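Local structure of thiamine-binding periplasmic protein (Escherichia coli, 2QRY) at residues A[270-284]-A[287-299]. The protein captures thiamine and its mono- and diphosphates with high affinity in the periplasm and serves the ABC importer ThiBPQ as its solute-binding component. Numbering follows the deposited sequence.
Sequences VSPAFQNAIPTGNWM and VANVTLPAGFEKL. With TPS (thiamin phosphate), chain E.
Trp283 and Phe296 meet obliquely, the six-membered part of the indole reaching Phe296 CE1 through CE3 at 3.9 Å, and this aromatic pair illustrates how a ligand pocket is backed by a second shell. With CG set beside the backbone N (chi1 -58°), the indole lies so that Pro279 O and Thr280 CA rest over one face, toward its rim, while Trp283 CD1 looks to the pyrimidine N3A of thiamin phosphate at 3.7 Å. Tyr224 adds an edge-to-face ring contact. An alanine in place of Trp283 would probably leave a gap beside the ligand's pyrimidine and deprive Phe296 CE1 of its aromatic neighbour.

Phe296 is itself hemmed in. The carbonyl oxygens of Pro279 and Met284 approach the edge of its ring, the first 3.6 Å from CZ; Pro293 CD lies over one face and Leu299 CD1 over the opposite one.

Aliphatic contacts carry the packing onward. The side chains of Pro279 and Pro293 cross at about a right angle and fit tightly, Pro279 CB standing 3.3 Å from Pro293 CD, and the methyl CG2 of Thr280 presses on Pro293 CG at 3.5 Å. Farther along, Ala288 CB nestles against Gln275 CG, also at 3.5 Å, and Val270 meets Val287 more loosely.

Among polar groups, the Asn276 amide folds back within its own segment: ND2 donates to Pro272 O (2.8 Å) from above the carbonyl plane, on the face opposite the backbone N of Asn276.

The loop 287-299, leaving strand 285-286, thus runs along one side of the short helical turns that precede that strand. Segment 270-284 itself brings Asn282, Trp283 and Met284 to the thiamin phosphate pocket of this periplasmic solute-binding fold, and 287-299 backs the Trp283 side through Phe296.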
loop_
_atom_site.group_PDB
_atom_site.type_symbol
_atom_site.label_atom_id
_atom_site.label_comp_id
_atom_site.label_asym_id
_atom_site.label_seq_id
_atom_site.Cartn_x
_atom_site.Cartn_y
_atom_site.Cartn_z
ATOM N N VAL A 270 -12.992 -1.081 10.594
ATOM C CA VAL A 270 -12.379 -2.252 11.206
ATOM C C VAL A 270 -13.409 -3.336 11.521
ATOM O O VAL A 270 -13.113 -4.290 12.247
ATOM C CB VAL A 270 -11.651 -1.883 12.506
ATOM C CG1 VAL A 270 -10.569 -0.873 12.218
ATOM C CG2 VAL A 270 -12.642 -1.334 13.517
ATOM N N SER A 271 -14.613 -3.193 10.973
ATOM C CA SER A 271 -15.666 -4.170 11.216
ATOM C C SER A 271 -15.797 -5.107 10.021
ATOM O O SER A 271 -15.219 -4.856 8.966
ATOM C CB SER A 271 -17.001 -3.466 11.456
ATOM O OG SER A 271 -17.599 -3.082 10.234
ATOM N N PRO A 272 -16.565 -6.199 10.174
ATOM C CA PRO A 272 -16.789 -7.195 9.124
ATOM C C PRO A 272 -17.388 -6.679 7.817
ATOM O O PRO A 272 -16.957 -7.080 6.736
ATOM C CB PRO A 272 -17.699 -8.213 9.807
ATOM C CG PRO A 272 -17.229 -8.163 11.227
ATOM C CD PRO A 272 -17.110 -6.674 11.459
ATOM N N ALA A 273 -18.383 -5.807 7.905
ATOM C CA ALA A 273 -19.017 -5.281 6.696
ATOM C C ALA A 273 -17.974 -4.663 5.761
ATOM O O ALA A 273 -18.123 -4.685 4.537
ATOM C CB ALA A 273 -20.069 -4.244 7.067
ATOM N N PHE A 274 -16.915 -4.123 6.356
ATOM C CA PHE A 274 -15.830 -3.493 5.609
ATOM C C PHE A 274 -14.807 -4.559 5.233
ATOM O O PHE A 274 -14.624 -4.889 4.061
ATOM C CB PHE A 274 -15.155 -2.425 6.483
ATOM C CG PHE A 274 -14.179 -1.552 5.745
ATOM C CD1 PHE A 274 -14.602 -0.376 5.132
ATOM C CD2 PHE A 274 -12.834 -1.905 5.661
ATOM C CE1 PHE A 274 -13.698 0.442 4.446
ATOM C CE2 PHE A 274 -11.924 -1.098 4.981
ATOM C CZ PHE A 274 -12.359 0.082 4.370
ATOM N N GLN A 275 -14.156 -5.091 6.263
ATOM C CA GLN A 275 -13.129 -6.117 6.139
ATOM C C GLN A 275 -13.457 -7.243 5.166
ATOM O O GLN A 275 -12.580 -7.732 4.463
ATOM C CB GLN A 275 -12.847 -6.699 7.518
ATOM C CG GLN A 275 -12.264 -5.686 8.486
ATOM C CD GLN A 275 -10.901 -5.191 8.039
ATOM O OE1 GLN A 275 -10.735 -4.027 7.664
ATOM N NE2 GLN A 275 -9.920 -6.080 8.069
ATOM N N ASN A 276 -14.719 -7.651 5.136
ATOM C CA ASN A 276 -15.165 -8.719 4.253
ATOM C C ASN A 276 -14.958 -8.391 2.781
ATOM O O ASN A 276 -14.979 -9.289 1.935
ATOM C CB ASN A 276 -16.650 -9.022 4.499
ATOM C CG ASN A 276 -16.863 -10.128 5.510
ATOM O OD1 ASN A 276 -16.427 -11.257 5.304
ATOM N ND2 ASN A 276 -17.538 -9.811 6.610
ATOM N N ALA A 277 -14.769 -7.114 2.464
ATOM C CA ALA A 277 -14.571 -6.721 1.070
ATOM C C ALA A 277 -13.102 -6.489 0.736
ATOM O O ALA A 277 -12.749 -6.297 -0.428
ATOM C CB ALA A 277 -15.387 -5.472 0.753
ATOM N N ILE A 278 -12.247 -6.518 1.754
ATOM C CA ILE A 278 -10.821 -6.307 1.546
ATOM C C ILE A 278 -10.127 -7.440 0.792
ATOM O O ILE A 278 -9.420 -7.193 -0.185
ATOM C CB ILE A 278 -10.077 -6.077 2.887
ATOM C CG1 ILE A 278 -10.301 -4.639 3.372
ATOM C CG2 ILE A 278 -8.579 -6.332 2.712
ATOM C CD1 ILE A 278 -9.757 -3.577 2.421
ATOM N N PRO A 279 -10.321 -8.699 1.230
ATOM C CA PRO A 279 -9.673 -9.817 0.546
ATOM C C PRO A 279 -9.789 -9.801 -0.974
ATOM O O PRO A 279 -8.778 -9.826 -1.668
ATOM C CB PRO A 279 -10.347 -11.035 1.170
ATOM C CG PRO A 279 -10.593 -10.587 2.566
ATOM C CD PRO A 279 -11.149 -9.193 2.345
ATOM N N THR A 280 -11.013 -9.751 -1.493
ATOM C CA THR A 280 -11.209 -9.766 -2.939
ATOM C C THR A 280 -11.346 -8.382 -3.567
ATOM O O THR A 280 -11.487 -8.258 -4.780
ATOM C CB THR A 280 -12.441 -10.617 -3.323
ATOM O OG1 THR A 280 -13.629 -10.014 -2.799
ATOM C CG2 THR A 280 -12.303 -12.036 -2.755
ATOM N N GLY A 281 -11.295 -7.341 -2.740
ATOM C CA GLY A 281 -11.400 -5.991 -3.258
ATOM C C GLY A 281 -10.045 -5.324 -3.405
ATOM O O GLY A 281 -9.716 -4.805 -4.472
ATOM N N ASN A 282 -9.257 -5.350 -2.331
ATOM C CA ASN A 282 -7.932 -4.734 -2.315
ATOM C C ASN A 282 -6.812 -5.766 -2.420
ATOM O O ASN A 282 -5.652 -5.402 -2.596
ATOM C CB ASN A 282 -7.740 -3.930 -1.027
ATOM C CG ASN A 282 -7.076 -2.570 -1.266
ATOM O OD1 ASN A 282 -6.399 -2.026 -0.384
ATOM N ND2 ASN A 282 -7.289 -2.009 -2.448
ATOM N N TRP A 283 -7.153 -7.046 -2.300
ATOM C CA TRP A 283 -6.155 -8.106 -2.374
ATOM C C TRP A 283 -5.027 -7.863 -1.369
ATOM O O TRP A 283 -3.860 -7.695 -1.717
ATOM C CB TRP A 283 -5.624 -8.205 -3.807
ATOM C CG TRP A 283 -6.743 -8.473 -4.757
ATOM C CD1 TRP A 283 -7.390 -7.563 -5.548
ATOM C CD2 TRP A 283 -7.445 -9.712 -4.916
ATOM N NE1 TRP A 283 -8.453 -8.157 -6.181
ATOM C CE2 TRP A 283 -8.511 -9.475 -5.812
ATOM C CE3 TRP A 283 -7.279 -10.997 -4.382
ATOM C CZ2 TRP A 283 -9.410 -10.480 -6.188
ATOM C CZ3 TRP A 283 -8.172 -11.997 -4.754
ATOM C CH2 TRP A 283 -9.226 -11.730 -5.650
HETATM N N MSE A 284 -5.420 -7.844 -0.106
HETATM C CA MSE A 284 -4.524 -7.624 1.019
HETATM C C MSE A 284 -5.107 -8.428 2.179
HETATM O O MSE A 284 -6.251 -8.880 2.104
HETATM C CB MSE A 284 -4.517 -6.133 1.389
HETATM C CG MSE A 284 -3.913 -5.208 0.346
HETATM SE SE MSE A 284 -1.989 -5.392 0.235
HETATM C CE MSE A 284 -1.491 -4.218 1.708
ATOM N N VAL A 287 -7.676 -6.738 8.566
ATOM C CA VAL A 287 -7.218 -6.373 9.891
ATOM C C VAL A 287 -8.095 -7.049 10.951
ATOM O O VAL A 287 -7.713 -7.152 12.116
ATOM C CB VAL A 287 -7.231 -4.837 10.049
ATOM C CG1 VAL A 287 -8.647 -4.330 10.153
ATOM C CG2 VAL A 287 -6.416 -4.444 11.229
ATOM N N ALA A 288 -9.271 -7.511 10.531
ATOM C CA ALA A 288 -10.194 -8.217 11.417
ATOM C C ALA A 288 -10.169 -9.681 10.994
ATOM O O ALA A 288 -9.949 -9.985 9.822
ATOM C CB ALA A 288 -11.601 -7.659 11.277
ATOM N N ASN A 289 -10.392 -10.582 11.946
ATOM C CA ASN A 289 -10.380 -12.015 11.670
ATOM C C ASN A 289 -11.542 -12.482 10.798
ATOM O O ASN A 289 -12.372 -13.279 11.233
ATOM C CB ASN A 289 -10.369 -12.801 12.987
ATOM N N VAL A 290 -11.601 -11.981 9.568
ATOM C CA VAL A 290 -12.646 -12.376 8.630
ATOM C C VAL A 290 -12.128 -13.613 7.896
ATOM O O VAL A 290 -10.969 -13.994 8.064
ATOM C CB VAL A 290 -12.948 -11.243 7.618
ATOM C CG1 VAL A 290 -11.678 -10.812 6.927
ATOM C CG2 VAL A 290 -13.965 -11.709 6.591
ATOM N N THR A 291 -12.973 -14.249 7.093
ATOM C CA THR A 291 -12.545 -15.443 6.380
ATOM C C THR A 291 -11.881 -15.108 5.052
ATOM O O THR A 291 -12.462 -14.420 4.211
ATOM C CB THR A 291 -13.732 -16.399 6.122
ATOM O OG1 THR A 291 -14.651 -15.795 5.201
ATOM C CG2 THR A 291 -14.459 -16.707 7.430
ATOM N N LEU A 292 -10.655 -15.589 4.872
ATOM C CA LEU A 292 -9.926 -15.346 3.638
ATOM C C LEU A 292 -10.490 -16.243 2.546
ATOM O O LEU A 292 -10.846 -17.395 2.794
ATOM C CB LEU A 292 -8.436 -15.638 3.824
ATOM C CG LEU A 292 -7.707 -14.860 4.921
ATOM C CD1 LEU A 292 -6.213 -15.128 4.815
ATOM C CD2 LEU A 292 -7.987 -13.384 4.780
ATOM N N PRO A 293 -10.590 -15.720 1.319
ATOM C CA PRO A 293 -11.116 -16.482 0.184
ATOM C C PRO A 293 -10.257 -17.698 -0.094
ATOM O O PRO A 293 -9.037 -17.656 0.084
ATOM C CB PRO A 293 -11.044 -15.482 -0.970
ATOM C CG PRO A 293 -11.143 -14.152 -0.289
ATOM C CD PRO A 293 -10.256 -14.346 0.912
ATOM N N ALA A 294 -10.885 -18.788 -0.519
ATOM C CA ALA A 294 -10.123 -19.978 -0.858
ATOM C C ALA A 294 -9.232 -19.475 -1.984
ATOM O O ALA A 294 -9.697 -18.744 -2.861
ATOM C CB ALA A 294 -11.049 -21.077 -1.357
ATOM N N GLY A 295 -7.957 -19.838 -1.959
ATOM C CA GLY A 295 -7.050 -19.376 -2.991
ATOM C C GLY A 295 -5.885 -18.645 -2.363
ATOM O O GLY A 295 -4.757 -18.719 -2.849
ATOM N N PHE A 296 -6.162 -17.928 -1.276
ATOM C CA PHE A 296 -5.120 -17.202 -0.568
ATOM C C PHE A 296 -4.101 -18.180 0.011
ATOM O O PHE A 296 -2.939 -17.825 0.208
ATOM C CB PHE A 296 -5.719 -16.359 0.565
ATOM C CG PHE A 296 -5.943 -14.912 0.205
ATOM C CD1 PHE A 296 -6.673 -14.559 -0.929
ATOM C CD2 PHE A 296 -5.442 -13.898 1.017
ATOM C CE1 PHE A 296 -6.901 -13.214 -1.245
ATOM C CE2 PHE A 296 -5.665 -12.558 0.709
ATOM C CZ PHE A 296 -6.397 -12.218 -0.426
ATOM N N GLU A 297 -4.532 -19.412 0.274
ATOM C CA GLU A 297 -3.632 -20.410 0.847
ATOM C C GLU A 297 -2.535 -20.825 -0.135
ATOM O O GLU A 297 -1.566 -21.480 0.247
ATOM C CB GLU A 297 -4.416 -21.644 1.322
ATOM C CG GLU A 297 -4.805 -22.609 0.219
ATOM C CD GLU A 297 -5.730 -21.988 -0.807
ATOM O OE1 GLU A 297 -5.794 -22.520 -1.937
ATOM O OE2 GLU A 297 -6.395 -20.977 -0.484
ATOM N N LYS A 298 -2.684 -20.438 -1.399
ATOM C CA LYS A 298 -1.682 -20.764 -2.410
ATOM C C LYS A 298 -0.544 -19.751 -2.324
ATOM O O LYS A 298 0.519 -19.936 -2.919
ATOM C CB LYS A 298 -2.283 -20.704 -3.821
ATOM C CG LYS A 298 -3.390 -21.707 -4.116
ATOM C CD LYS A 298 -3.948 -21.486 -5.522
ATOM C CE LYS A 298 -3.542 -22.584 -6.496
ATOM N NZ LYS A 298 -2.078 -22.783 -6.625
ATOM N N LEU A 299 -0.778 -18.675 -1.580
ATOM C CA LEU A 299 0.209 -17.611 -1.430
ATOM C C LEU A 299 1.301 -17.956 -0.436
ATOM O O LEU A 299 1.129 -18.826 0.415
ATOM C CB LEU A 299 -0.482 -16.332 -0.976
ATOM C CG LEU A 299 -1.593 -15.831 -1.890
ATOM C CD1 LEU A 299 -2.308 -14.660 -1.215
ATOM C CD2 LEU A 299 -0.996 -15.428 -3.238
HETATM C CM2 TPS E . -3.672 -7.479 -8.248
HETATM N N3 TPS E . -2.642 -2.677 -3.880
HETATM C C2 TPS E . -2.356 -2.350 -5.124
HETATM S S1 TPS E . -1.748 -0.741 -5.009
HETATM C C5 TPS E . -1.894 -0.554 -3.255
HETATM C C4 TPS E . -2.419 -1.773 -2.884
HETATM C CM4 TPS E . -2.720 -2.077 -1.421
HETATM C C6 TPS E . -1.495 0.680 -2.507
HETATM C C7 TPS E . -1.112 1.606 -3.662
HETATM O O7 TPS E . -0.627 2.879 -3.253
HETATM N N1A TPS E . -2.526 -6.706 -6.213
HETATM C C2A TPS E . -3.570 -6.581 -7.037
HETATM N N3A TPS E . -4.519 -5.675 -6.809
HETATM C C4A TPS E . -4.464 -4.852 -5.740
HETATM N N4A TPS E . -5.462 -3.917 -5.532
HETATM C C5A TPS E . -3.360 -4.955 -4.835
HETATM C C6A TPS E . -2.390 -5.929 -5.127
HETATM C C7A TPS E . -3.202 -4.056 -3.586
HETATM P P1 TPS E . -0.293 3.695 -4.608
HETATM O O1 TPS E . 0.684 2.863 -5.486
HETATM O O2 TPS E . 0.290 5.131 -4.288
HETATM O O3 TPS E . -1.608 3.877 -5.398
#